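Local coordinates for protein TbpB (Actinobacillus pleuropneumoniae, PDB 3HOL) that probably binds host transferrin at the bacterial surface as the lipoprotein component of a receptor for iron acquisition, at residues A[390-395]-A[402-407]. Sequence-based numbering, arbitrary orientation.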
loop_
_atom_site.group_PDB
_atom_site.type_symbol
_atom_site.label_atom_id
_atom_site.label_comp_id
_atom_site.label_asym_id
_atom_site.label_seq_id
_atom_site.Cartn_x
_atom_site.Cartn_y
_atom_site.Cartn_z
ATOM N N ASN A 390 -20.487 22.014 -22.522
ATOM C CA ASN A 390 -21.188 21.940 -21.243
ATOM C C ASN A 390 -20.538 20.886 -20.335
ATOM O O ASN A 390 -19.663 20.140 -20.781
ATOM C CB ASN A 390 -22.628 21.485 -21.500
ATOM C CG ASN A 390 -23.554 22.616 -21.908
ATOM O OD1 ASN A 390 -23.190 23.802 -21.861
ATOM N ND2 ASN A 390 -24.773 22.260 -22.301
ATOM N N ASN A 391 -20.994 20.797 -19.084
ATOM C CA ASN A 391 -20.646 19.669 -18.195
ATOM C C ASN A 391 -21.847 18.769 -17.860
ATOM O O ASN A 391 -22.991 19.243 -17.840
ATOM C CB ASN A 391 -20.027 20.157 -16.875
ATOM C CG ASN A 391 -18.722 20.875 -17.079
ATOM O OD1 ASN A 391 -17.831 20.409 -17.813
ATOM N ND2 ASN A 391 -18.586 22.031 -16.420
ATOM N N TRP A 392 -21.573 17.490 -17.580
ATOM C CA TRP A 392 -22.602 16.500 -17.212
ATOM C C TRP A 392 -21.962 15.568 -16.195
ATOM O O TRP A 392 -20.777 15.270 -16.322
ATOM C CB TRP A 392 -23.016 15.702 -18.454
ATOM C CG TRP A 392 -23.962 14.545 -18.240
ATOM C CD1 TRP A 392 -25.332 14.547 -18.446
ATOM C CD2 TRP A 392 -23.625 13.189 -17.851
ATOM N NE1 TRP A 392 -25.851 13.295 -18.185
ATOM C CE2 TRP A 392 -24.830 12.449 -17.818
ATOM C CE3 TRP A 392 -22.422 12.538 -17.515
ATOM C CZ2 TRP A 392 -24.872 11.088 -17.453
ATOM C CZ3 TRP A 392 -22.468 11.175 -17.155
ATOM C CH2 TRP A 392 -23.686 10.476 -17.130
ATOM N N VAL A 393 -22.728 15.113 -15.209
ATOM C CA VAL A 393 -22.191 14.251 -14.138
ATOM C C VAL A 393 -23.117 13.069 -13.820
ATOM O O VAL A 393 -24.362 13.124 -14.007
ATOM C CB VAL A 393 -21.849 15.009 -12.809
ATOM C CG1 VAL A 393 -20.917 16.224 -13.054
ATOM C CG2 VAL A 393 -23.112 15.457 -12.067
ATOM N N ALA A 394 -22.475 11.980 -13.410
ATOM C CA ALA A 394 -23.122 10.842 -12.827
ATOM C C ALA A 394 -22.700 10.845 -11.360
ATOM O O ALA A 394 -21.514 10.981 -11.044
ATOM C CB ALA A 394 -22.690 9.581 -13.532
ATOM N N THR A 395 -23.676 10.741 -10.465
ATOM C CA THR A 395 -23.406 10.716 -9.040
ATOM C C THR A 395 -23.990 9.462 -8.402
ATOM O O THR A 395 -25.196 9.301 -8.397
ATOM C CB THR A 395 -24.017 11.936 -8.386
ATOM O OG1 THR A 395 -23.394 13.086 -8.943
ATOM C CG2 THR A 395 -23.797 11.925 -6.870
ATOM N N ALA A 402 -34.460 4.075 -11.635
ATOM C CA ALA A 402 -34.339 5.333 -12.351
ATOM C C ALA A 402 -32.999 6.069 -12.175
ATOM O O ALA A 402 -32.789 7.129 -12.774
ATOM C CB ALA A 402 -35.518 6.281 -11.975
ATOM N N GLY A 403 -32.103 5.545 -11.346
ATOM C CA GLY A 403 -30.901 6.310 -11.027
ATOM C C GLY A 403 -29.768 6.160 -12.034
ATOM O O GLY A 403 -29.972 5.826 -13.219
ATOM N N TYR A 404 -28.565 6.415 -11.528
ATOM C CA TYR A 404 -27.313 6.253 -12.284
ATOM C C TYR A 404 -26.902 4.792 -12.223
ATOM O O TYR A 404 -25.970 4.414 -11.492
ATOM C CB TYR A 404 -26.241 7.155 -11.701
ATOM C CG TYR A 404 -26.545 8.625 -11.907
ATOM C CD1 TYR A 404 -26.330 9.242 -13.157
ATOM C CD2 TYR A 404 -27.056 9.397 -10.870
ATOM C CE1 TYR A 404 -26.638 10.583 -13.354
ATOM C CE2 TYR A 404 -27.367 10.735 -11.055
ATOM C CZ TYR A 404 -27.156 11.323 -12.287
ATOM O OH TYR A 404 -27.440 12.662 -12.461
ATOM N N ARG A 405 -27.627 3.976 -12.977
ATOM C CA ARG A 405 -27.489 2.533 -12.949
ATOM C C ARG A 405 -26.276 2.044 -13.755
ATOM O O ARG A 405 -25.927 2.618 -14.784
ATOM C CB ARG A 405 -28.739 1.891 -13.556
ATOM C CG ARG A 405 -30.060 2.173 -12.799
ATOM C CD ARG A 405 -31.202 2.237 -13.810
ATOM N NE ARG A 405 -31.298 3.555 -14.465
ATOM C CZ ARG A 405 -31.868 3.773 -15.659
ATOM N NH1 ARG A 405 -32.393 2.760 -16.365
ATOM N NH2 ARG A 405 -31.923 5.011 -16.147
ATOM N N THR A 406 -25.695 0.934 -13.331
ATOM C CA THR A 406 -24.829 0.197 -14.239
ATOM C C THR A 406 -25.300 -1.235 -14.232
ATOM O O THR A 406 -25.849 -1.700 -13.231
ATOM C CB THR A 406 -23.342 0.277 -13.822
ATOM O OG1 THR A 406 -23.195 -0.244 -12.495
ATOM C CG2 THR A 406 -22.818 1.733 -13.840
ATOM N N GLU A 407 -25.108 -1.930 -15.347
ATOM C CA GLU A 407 -25.476 -3.338 -15.493
ATOM C C GLU A 407 -24.428 -3.984 -16.347
ATOM O O GLU A 407 -23.936 -3.369 -17.290
ATOM C CB GLU A 407 -26.815 -3.495 -16.223
ATOM C CG GLU A 407 -27.939 -2.685 -15.609
ATOM C CD GLU A 407 -29.254 -2.769 -16.409
ATOM O OE1 GLU A 407 -29.230 -3.182 -17.598
ATOM O OE2 GLU A 407 -30.284 -2.372 -15.821
HETATM O O HOH W 1 -26.771 13.435 -15.341
#
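One face of the Y404 ring lies against the backbone of A394 and T395: N of T395 sits above the ring centre, 3.6 Å from its plane, and CA of A394 lies over the same face nearer the rim, a CH-pi contact 3.9 Å from CA to the ring centroid. The site belongs to the C-lobe beta barrel, where strands 391-394 and 405-411 both pair antiparallel with strand 375-387; Y404 reaches across between the two. At the ring edge stands CZ2 of the W392 indole, 4.5 Å from CE1 of Y404, and a water sits in the ring plane beside OH. CG of Y404 is anti to the carbonyl carbon (chi1 -67°), which sends the ring toward 390-395. CB of A394 packs on CD1 of Y404 at 3.7 Å, while O of T395 comes within 3.1 Å of CD2 of Y404. The W392 indole also meets F453 edge-to-face, and its NE1 is hydrogen-bonded to OD2 of D423. Y404 is also the centre of an inverse gamma turn, in which the bond from N of R405 to O of G403 is weak; NE of R405 donates to that oxygen too, at 2.9 Å and nearly straight (172°). Linking the segments through solvent, the water donates to O of V393 at 2.8 Å and accepts from OH of Y404 at 3.1 Å.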